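Local coordinates for ABC transporter substrate binding protein (Ribose) (Agrobacterium vitis S4, PDB 4WT7), which probably binds a carbohydrate or sugar alcohol for an ABC transporter, and holds D-allitol in this crystal, at residues Ser126-Ser132 and Leu295-Val301; Ile102-Lys107 and Val121-His125; Leu145-Ile149 and Lys220-Ser224. One frame throughout, in Å; residues are numbered along the deposited sequence.

The chain has two alpha/beta lobes with D-allitol bound between them. Contacts 1 and 2 lie in one lobe and touch: Asn129 and Arg297 of contact 1 bond to backbone atoms of the 121-125 loop. Contact 3 lies in the other lobe, with its centre about 30 Å from that of contact 1. Contact 1 is a strand pairing at the sheet margin, rich in backbone and amide bonds and partly exposed. Contact 2 joins a helix to a loop and mixes a serine-aspartate bond with a lysine CH-pi contact on a histidine ring. Contact 3 is buried and mostly apolar, with a single lysine bond across it.

Contact 1: residues Ser126-Ser132 and Leu295-Val301; sequences SLNNSTS and LPRESYV
The guanidinium of Arg297 has the carbonyl O of Ser126 over one face. The approach is too face-on for a hydrogen bond, and NH1 bonds instead to Ser124 O. The Tyr300 ring meets Thr131 O and Ser132 O at its edge, near its plane, while Thr131 CG2 lies 3.6 Å from Tyr300 CE1. CG of Asn128 lies opposite the backbone N (chi1 169°), which carries ND2 to Ser299 OG (2.8 Å) and Pro296 O (2.9 Å). ND2 donates to both, nearly in the amide plane, and OD1 accepts from Asn285. Both N-H groups are thus used, which fixes the amide flip. Asn129 ND2 reaches Glu298 OE2 (3.0 Å) from above the carboxylate, whose plane stands 77° from the amide. The other oxygen, OE1, accepts from Tyr300 OH (2.6 Å) through its anti lone pair, so the carboxylate is held at both ends. Parallel strand bonds run between these groups: Asn129 N to Arg297 O, Ser299 N to Asn129 O (both 2.9 Å), then Thr131 N to Ser299 O and Val301 N to Thr131 O. Strand 298-300 is an edge strand of the six-stranded parallel sheet, next to 129-131. Helix 275-290 touches Ser130 and Val301 through Leu278, on the side where Ser130 and Ser299 point. Trp135 of helix 134-148 touches Glu298 and Tyr300.

Contact 2: residues Ile102-Lys107 and Val121-His125; sequences IDPWLK and VGSSH
Lys107 lays the start of its side chain across the His125 ring. This joins helix 99-111 to the loop that follows strand 116-119, in a beta-alpha-beta unit of the Rossmann-like lobe. Lys107 CB sits 3.6 Å from the ring centroid and only 9° off the ring normal, a CH-pi contact. With CG anti to the backbone N (chi1 179°), the chain passes CE1 and then leads away. Its NZ forms a salt bridge with Asp111. Asp103 meets the same ring differently. Its side chain crosses that of His125 at about a right angle, and OD1 lies at the ring edge, 3.4 Å from CD2. The same OD1 accepts from Ser123 OG at 2.6 Å through its syn lone pair. Ser123 OG in turn accepts from His125 N (2.9 Å), forming an ST turn. One hydroxyl therefore ties the loop to itself and to the helix. Behind these polar groups, Ile102 and Val121 point at each other tip to tip, with CD1 3.8 Å from CG1. Leu106 CD1 packs against the side of Ser123. Leu106 also touches Gln94 of strand 91-95. Toward the surface, water 3 donates to Asp103 OD2 and accepts from Ser124 N, and water 4 lies in the His125 ring plane, 2.8 Å from NE2.

Contact 3: residues Leu145-Ile149 and Lys220-Ser224; sequences LVSDI and KAIWS
Ile149 and Lys220 are brought together by the first torsion of Ile149 and the bends of Lys220. In Ile149, CG1 stands between the backbone N and the carbonyl carbon (chi1 69°). That turns CG2 beside the backbone N, where it meets Lys220 CB at 3.8 Å. Lys220 is bent at chi2, chi3 and chi4. The bends carry the chain obliquely across Ile149, put CE 3.7 Å from Ile149 CB and bring NZ to the carbonyl of Ile149. There NZ donates to Ile149 O at 3.2 Å, with a C=O...N angle of 142° and the donor tilted from the carbonyl plane. Leu145 has CG anti to the backbone N (chi1 -177°), and this sends CD1 to Ala221 CB at 3.9 Å. Ile149 is the first residue to leave helical geometry, so the amine sits at the carboxy-terminal end of helix 134-148. A positive charge there would probably be favourable to the helix dipole. A weak bond from NZ to Glu152 O adds a second acceptor. The fold here is the other Rossmann-like lobe of a periplasmic binding protein. Helix 134-148 lies against its mixed sheet, whose strand 221-224 runs between 153-158 and 246-249. Ala221 and Trp223 alternate with Ile222, so those two turn toward the helix and Ile222 turns away. Leu145 also touches Val155 and Tyr248 of the flanking strands. Its CD1 meets the Trp223 side chain near the ring plane, at the edge, 4.2 Å from CB. The indole goes on to pack against helix 165-178, where it touches Tyr171, Leu174 and Arg170, a residue of the D-allitol pocket.

Contact 1: residues Ser126-Ser132 and Leu295-Val301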
loop_
_atom_site.group_PDB
_atom_site.type_symbol
_atom_site.label_atom_id
_atom_site.label_comp_id
_atom_site.label_asym_id
_atom_site.label_seq_id
_atom_site.Cartn_x
_atom_site.Cartn_y
_atom_site.Cartn_z
ATOM N N SER A 126 -5.821 -5.098 16.687
ATOM C CA SER A 126 -5.198 -6.181 15.989
ATOM C C SER A 126 -4.140 -6.803 16.875
ATOM O O SER A 126 -3.423 -6.069 17.532
ATOM C CB SER A 126 -4.552 -5.659 14.716
ATOM O OG SER A 126 -3.926 -6.719 14.014
ATOM N N LEU A 127 -4.027 -8.136 16.867
ATOM C CA LEU A 127 -2.950 -8.870 17.548
ATOM C C LEU A 127 -1.650 -8.842 16.765
ATOM O O LEU A 127 -0.563 -9.040 17.318
ATOM C CB LEU A 127 -3.351 -10.333 17.734
ATOM C CG LEU A 127 -4.484 -10.412 18.766
ATOM C CD1 LEU A 127 -5.222 -11.732 18.700
ATOM C CD2 LEU A 127 -3.883 -10.162 20.111
ATOM N N ASN A 128 -1.753 -8.621 15.462
ATOM C CA ASN A 128 -0.563 -8.622 14.661
ATOM C C ASN A 128 -0.838 -8.008 13.290
ATOM O O ASN A 128 -1.797 -8.378 12.616
ATOM C CB ASN A 128 -0.065 -10.071 14.543
ATOM C CG ASN A 128 1.022 -10.237 13.508
ATOM O OD1 ASN A 128 0.768 -10.693 12.386
ATOM N ND2 ASN A 128 2.223 -9.851 13.860
ATOM N N ASN A 129 -0.008 -7.040 12.936
ATOM C CA ASN A 129 -0.148 -6.285 11.678
ATOM C C ASN A 129 1.034 -6.687 10.813
ATOM O O ASN A 129 2.202 -6.435 11.183
ATOM C CB ASN A 129 -0.143 -4.761 11.965
ATOM C CG ASN A 129 -0.237 -3.911 10.699
ATOM O OD1 ASN A 129 -0.693 -4.383 9.632
ATOM N ND2 ASN A 129 0.238 -2.662 10.792
ATOM N N SER A 130 0.731 -7.414 9.731
ATOM C CA SER A 130 1.706 -7.718 8.685
ATOM C C SER A 130 1.778 -6.543 7.713
ATOM O O SER A 130 0.778 -6.143 7.136
ATOM C CB SER A 130 1.337 -9.001 7.923
ATOM O OG SER A 130 1.348 -10.135 8.760
ATOM N N THR A 131 2.974 -5.996 7.540
ATOM C CA THR A 131 3.120 -4.741 6.857
ATOM C C THR A 131 4.588 -4.605 6.509
ATOM O O THR A 131 5.426 -5.211 7.178
ATOM C CB THR A 131 2.639 -3.571 7.772
ATOM O OG1 THR A 131 2.572 -2.355 7.035
ATOM C CG2 THR A 131 3.589 -3.348 8.965
ATOM N N SER A 132 4.912 -3.873 5.446
ATOM C CA SER A 132 6.297 -3.480 5.233
ATOM C C SER A 132 6.685 -2.557 6.383
ATOM O O SER A 132 5.812 -2.048 7.066
ATOM C CB SER A 132 6.450 -2.719 3.895
ATOM O OG SER A 132 6.149 -3.554 2.783
ATOM N N LEU A 295 2.123 -13.438 19.468
ATOM C CA LEU A 295 2.684 -12.780 18.309
ATOM C C LEU A 295 3.227 -11.441 18.678
ATOM O O LEU A 295 2.670 -10.776 19.531
ATOM C CB LEU A 295 1.588 -12.529 17.281
ATOM C CG LEU A 295 0.887 -13.792 16.795
ATOM C CD1 LEU A 295 -0.192 -13.425 15.788
ATOM C CD2 LEU A 295 1.896 -14.778 16.206
ATOM N N PRO A 296 4.272 -11.009 17.975
ATOM C CA PRO A 296 4.671 -9.598 18.009
ATOM C C PRO A 296 3.543 -8.745 17.454
ATOM O O PRO A 296 2.764 -9.267 16.649
ATOM C CB PRO A 296 5.878 -9.545 17.069
ATOM C CG PRO A 296 5.738 -10.757 16.179
ATOM C CD PRO A 296 4.992 -11.789 16.955
ATOM N N ARG A 297 3.450 -7.478 17.846
ATOM C CA ARG A 297 2.371 -6.615 17.364
ATOM C C ARG A 297 2.491 -6.344 15.866
ATOM O O ARG A 297 1.500 -6.150 15.196
ATOM C CB ARG A 297 2.394 -5.258 18.070
ATOM C CG ARG A 297 2.296 -5.325 19.597
ATOM C CD ARG A 297 0.912 -5.751 20.047
ATOM N NE ARG A 297 -0.095 -4.761 19.678
ATOM C CZ ARG A 297 -1.404 -4.935 19.818
ATOM N NH1 ARG A 297 -2.256 -3.988 19.416
ATOM N NH2 ARG A 297 -1.871 -6.048 20.360
ATOM N N GLU A 298 3.709 -6.279 15.343
ATOM C CA GLU A 298 3.839 -6.079 13.887
ATOM C C GLU A 298 4.858 -7.083 13.386
ATOM O O GLU A 298 5.731 -7.491 14.153
ATOM C CB GLU A 298 4.249 -4.633 13.557
ATOM C CG GLU A 298 3.322 -3.542 14.174
ATOM C CD GLU A 298 3.073 -2.339 13.250
ATOM O OE1 GLU A 298 4.029 -1.826 12.600
ATOM O OE2 GLU A 298 1.902 -1.891 13.174
ATOM N N SER A 299 4.722 -7.484 12.118
ATOM C CA SER A 299 5.642 -8.401 11.446
ATOM C C SER A 299 6.000 -7.780 10.100
ATOM O O SER A 299 5.131 -7.609 9.250
ATOM C CB SER A 299 4.975 -9.766 11.263
ATOM O OG SER A 299 4.679 -10.307 12.549
ATOM N N TYR A 300 7.265 -7.416 9.913
ATOM C CA TYR A 300 7.668 -6.659 8.733
ATOM C C TYR A 300 8.207 -7.535 7.654
ATOM O O TYR A 300 9.026 -8.407 7.897
ATOM C CB TYR A 300 8.698 -5.582 9.101
ATOM C CG TYR A 300 8.156 -4.629 10.161
ATOM C CD1 TYR A 300 7.115 -3.771 9.872
ATOM C CD2 TYR A 300 8.679 -4.610 11.449
ATOM C CE1 TYR A 300 6.605 -2.916 10.831
ATOM C CE2 TYR A 300 8.183 -3.764 12.411
ATOM C CZ TYR A 300 7.150 -2.917 12.103
ATOM O OH TYR A 300 6.629 -2.065 13.044
ATOM N N VAL A 301 7.720 -7.309 6.452
ATOM C CA VAL A 301 8.203 -8.024 5.290
ATOM C C VAL A 301 9.046 -7.061 4.473
ATOM O O VAL A 301 8.612 -5.930 4.217
ATOM C CB VAL A 301 7.067 -8.503 4.412
ATOM C CG1 VAL A 301 7.649 -9.042 3.080
ATOM C CG2 VAL A 301 6.269 -9.562 5.133
HETATM O O HOH W 1 -1.185 -4.895 16.108
HETATM O O HOH W 2 0.047 -10.007 19.714
#

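Contact 2: residues Ile102-Lys107 and Val121-His125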
loop_
_atom_site.group_PDB
_atom_site.type_symbol
_atom_site.label_atom_id
_atom_site.label_comp_id
_atom_site.label_asym_id
_atom_site.label_seq_id
_atom_site.Cartn_x
_atom_site.Cartn_y
_atom_site.Cartn_z
ATOM N N ILE A 102 -12.824 0.983 9.944
ATOM C CA ILE A 102 -12.899 -0.402 10.364
ATOM C C ILE A 102 -12.680 -0.592 11.877
ATOM O O ILE A 102 -13.149 -1.554 12.440
ATOM C CB ILE A 102 -11.945 -1.227 9.604
ATOM C CG1 ILE A 102 -10.553 -0.621 9.618
ATOM C CG2 ILE A 102 -12.434 -1.304 8.180
ATOM C CD1 ILE A 102 -9.518 -1.460 8.876
ATOM N N ASP A 103 -11.975 0.320 12.527
ATOM C CA ASP A 103 -11.561 0.082 13.911
ATOM C C ASP A 103 -12.713 -0.321 14.847
ATOM O O ASP A 103 -12.556 -1.211 15.691
ATOM C CB ASP A 103 -10.814 1.290 14.446
ATOM C CG ASP A 103 -9.489 0.928 15.070
ATOM O OD1 ASP A 103 -9.053 -0.236 14.962
ATOM O OD2 ASP A 103 -8.868 1.841 15.654
ATOM N N PRO A 104 -13.876 0.337 14.732
ATOM C CA PRO A 104 -14.945 -0.104 15.646
ATOM C C PRO A 104 -15.327 -1.572 15.459
ATOM O O PRO A 104 -15.780 -2.269 16.400
ATOM C CB PRO A 104 -16.121 0.805 15.262
ATOM C CG PRO A 104 -15.427 2.121 14.841
ATOM C CD PRO A 104 -14.167 1.645 14.106
ATOM N N TRP A 105 -15.124 -2.067 14.243
ATOM C CA TRP A 105 -15.561 -3.415 13.950
ATOM C C TRP A 105 -14.501 -4.415 14.321
ATOM O O TRP A 105 -14.816 -5.515 14.758
ATOM C CB TRP A 105 -16.019 -3.510 12.498
ATOM C CG TRP A 105 -17.096 -2.535 12.366
ATOM C CD1 TRP A 105 -17.070 -1.349 11.691
ATOM C CD2 TRP A 105 -18.353 -2.589 13.046
ATOM N NE1 TRP A 105 -18.270 -0.685 11.865
ATOM C CE2 TRP A 105 -19.064 -1.423 12.705
ATOM C CE3 TRP A 105 -18.937 -3.514 13.909
ATOM C CZ2 TRP A 105 -20.352 -1.170 13.182
ATOM C CZ3 TRP A 105 -20.209 -3.259 14.386
ATOM C CH2 TRP A 105 -20.900 -2.082 14.028
ATOM N N LEU A 106 -13.251 -4.033 14.162
ATOM C CA LEU A 106 -12.174 -4.871 14.643
ATOM C C LEU A 106 -12.314 -4.980 16.188
ATOM O O LEU A 106 -12.102 -6.053 16.775
ATOM C CB LEU A 106 -10.839 -4.248 14.301
ATOM C CG LEU A 106 -10.538 -3.986 12.814
ATOM C CD1 LEU A 106 -9.109 -3.495 12.668
ATOM C CD2 LEU A 106 -10.793 -5.177 11.962
ATOM N N LYS A 107 -12.673 -3.879 16.839
ATOM C CA LYS A 107 -12.866 -3.922 18.302
ATOM C C LYS A 107 -14.022 -4.882 18.677
ATOM O O LYS A 107 -13.879 -5.743 19.555
ATOM C CB LYS A 107 -13.125 -2.514 18.881
ATOM C CG LYS A 107 -13.365 -2.502 20.418
ATOM C CD LYS A 107 -13.663 -1.072 20.932
ATOM C CE LYS A 107 -13.489 -0.980 22.472
ATOM N NZ LYS A 107 -14.383 -1.986 23.134
ATOM N N VAL A 121 -2.812 -2.481 8.585
ATOM C CA VAL A 121 -3.732 -1.741 9.448
ATOM C C VAL A 121 -3.156 -1.706 10.867
ATOM O O VAL A 121 -3.103 -2.739 11.531
ATOM C CB VAL A 121 -5.147 -2.376 9.539
ATOM C CG1 VAL A 121 -6.045 -1.486 10.432
ATOM C CG2 VAL A 121 -5.809 -2.600 8.149
ATOM N N GLY A 122 -2.742 -0.527 11.329
ATOM C CA GLY A 122 -2.109 -0.391 12.628
ATOM C C GLY A 122 -3.151 -0.154 13.701
ATOM O O GLY A 122 -3.280 0.925 14.271
ATOM N N SER A 123 -3.944 -1.172 13.939
ATOM C CA SER A 123 -4.995 -1.088 14.919
ATOM C C SER A 123 -4.543 -1.583 16.281
ATOM O O SER A 123 -3.847 -2.574 16.374
ATOM C CB SER A 123 -6.149 -1.948 14.462
ATOM O OG SER A 123 -7.153 -2.015 15.457
ATOM N N SER A 124 -4.970 -0.895 17.331
ATOM C CA SER A 124 -4.864 -1.372 18.699
ATOM C C SER A 124 -5.569 -2.690 18.940
ATOM O O SER A 124 -5.289 -3.391 19.929
ATOM C CB SER A 124 -5.525 -0.350 19.629
ATOM O OG SER A 124 -4.609 0.668 19.910
ATOM N N HIS A 125 -6.528 -2.991 18.070
ATOM C CA HIS A 125 -7.402 -4.150 18.239
ATOM C C HIS A 125 -6.876 -5.330 17.455
ATOM O O HIS A 125 -7.401 -6.453 17.552
ATOM C CB HIS A 125 -8.827 -3.806 17.832
ATOM C CG HIS A 125 -9.334 -2.581 18.526
ATOM N ND1 HIS A 125 -9.340 -2.469 19.901
ATOM C CD2 HIS A 125 -9.772 -1.393 18.045
ATOM C CE1 HIS A 125 -9.765 -1.261 20.237
ATOM N NE2 HIS A 125 -10.051 -0.600 19.130
HETATM O O HOH W 3 -6.562 1.626 16.904
HETATM O O HOH W 4 -10.733 2.020 18.505
#

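Contact 3: residues Leu145-Ile149 and Lys220-Ser224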
loop_
_atom_site.group_PDB
_atom_site.type_symbol
_atom_site.label_atom_id
_atom_site.label_comp_id
_atom_site.label_asym_id
_atom_site.label_seq_id
_atom_site.Cartn_x
_atom_site.Cartn_y
_atom_site.Cartn_z
ATOM N N LEU A 145 14.052 10.794 -3.884
ATOM C CA LEU A 145 13.402 11.919 -4.528
ATOM C C LEU A 145 14.291 13.159 -4.399
ATOM O O LEU A 145 14.618 13.806 -5.394
ATOM C CB LEU A 145 11.985 12.148 -3.952
ATOM C CG LEU A 145 11.165 13.280 -4.622
ATOM C CD1 LEU A 145 9.668 13.117 -4.427
ATOM C CD2 LEU A 145 11.560 14.627 -4.072
ATOM N N VAL A 146 14.706 13.472 -3.170
ATOM C CA VAL A 146 15.506 14.664 -2.880
ATOM C C VAL A 146 16.842 14.639 -3.642
ATOM O O VAL A 146 17.185 15.587 -4.388
ATOM C CB VAL A 146 15.733 14.826 -1.346
ATOM C CG1 VAL A 146 16.859 15.817 -1.049
ATOM C CG2 VAL A 146 14.440 15.282 -0.664
ATOM N N SER A 147 17.597 13.564 -3.465
ATOM C CA SER A 147 18.824 13.377 -4.252
ATOM C C SER A 147 18.546 13.612 -5.757
ATOM O O SER A 147 19.211 14.418 -6.400
ATOM C CB SER A 147 19.439 12.000 -3.964
ATOM O OG SER A 147 20.426 11.634 -4.918
ATOM N N ASP A 148 17.505 12.979 -6.284
ATOM C CA ASP A 148 17.183 13.063 -7.701
ATOM C C ASP A 148 16.950 14.488 -8.205
ATOM O O ASP A 148 17.238 14.802 -9.383
ATOM C CB ASP A 148 15.917 12.265 -8.006
ATOM C CG ASP A 148 16.163 10.765 -8.225
ATOM O OD1 ASP A 148 17.300 10.272 -8.101
ATOM O OD2 ASP A 148 15.168 10.071 -8.508
ATOM N N ILE A 149 16.352 15.329 -7.369
ATOM C CA ILE A 149 16.014 16.681 -7.807
ATOM C C ILE A 149 17.028 17.713 -7.325
ATOM O O ILE A 149 16.787 18.906 -7.419
ATOM C CB ILE A 149 14.584 17.144 -7.401
ATOM C CG1 ILE A 149 14.462 17.352 -5.890
ATOM C CG2 ILE A 149 13.512 16.190 -7.930
ATOM C CD1 ILE A 149 13.185 18.074 -5.529
ATOM N N LYS A 220 9.263 19.513 -10.219
ATOM C CA LYS A 220 10.398 18.622 -10.446
ATOM C C LYS A 220 10.042 17.178 -10.162
ATOM O O LYS A 220 10.657 16.257 -10.737
ATOM C CB LYS A 220 11.610 19.043 -9.618
ATOM C CG LYS A 220 12.002 20.489 -9.819
ATOM C CD LYS A 220 13.352 20.693 -10.487
ATOM C CE LYS A 220 14.473 20.146 -9.604
ATOM N NZ LYS A 220 15.645 21.061 -9.441
ATOM N N ALA A 221 9.051 16.964 -9.294
ATOM C CA ALA A 221 8.644 15.613 -8.960
ATOM C C ALA A 221 7.153 15.499 -8.628
ATOM O O ALA A 221 6.472 16.504 -8.318
ATOM C CB ALA A 221 9.463 15.102 -7.799
ATOM N N ILE A 222 6.662 14.269 -8.717
ATOM C CA ILE A 222 5.324 13.939 -8.280
ATOM C C ILE A 222 5.419 12.665 -7.431
ATOM O O ILE A 222 5.930 11.612 -7.895
ATOM C CB ILE A 222 4.396 13.687 -9.451
ATOM C CG1 ILE A 222 4.463 14.859 -10.429
ATOM C CG2 ILE A 222 2.976 13.474 -8.967
ATOM C CD1 ILE A 222 3.532 14.702 -11.551
ATOM N N TRP A 223 4.935 12.785 -6.214
ATOM C CA TRP A 223 5.019 11.737 -5.211
ATOM C C TRP A 223 3.640 11.172 -4.938
ATOM O O TRP A 223 2.652 11.910 -4.905
ATOM C CB TRP A 223 5.571 12.333 -3.919
ATOM C CG TRP A 223 5.706 11.363 -2.737
ATOM C CD1 TRP A 223 6.846 10.727 -2.340
ATOM C CD2 TRP A 223 4.678 10.946 -1.819
ATOM N NE1 TRP A 223 6.600 9.947 -1.235
ATOM C CE2 TRP A 223 5.278 10.052 -0.898
ATOM C CE3 TRP A 223 3.315 11.230 -1.683
ATOM C CZ2 TRP A 223 4.559 9.449 0.149
ATOM C CZ3 TRP A 223 2.602 10.632 -0.670
ATOM C CH2 TRP A 223 3.225 9.753 0.244
ATOM N N SER A 224 3.594 9.867 -4.704
ATOM C CA SER A 224 2.378 9.175 -4.324
ATOM C C SER A 224 2.760 8.087 -3.342
ATOM O O SER A 224 3.888 7.604 -3.365
ATOM C CB SER A 224 1.764 8.542 -5.566
ATOM O OG SER A 224 1.592 9.539 -6.555
#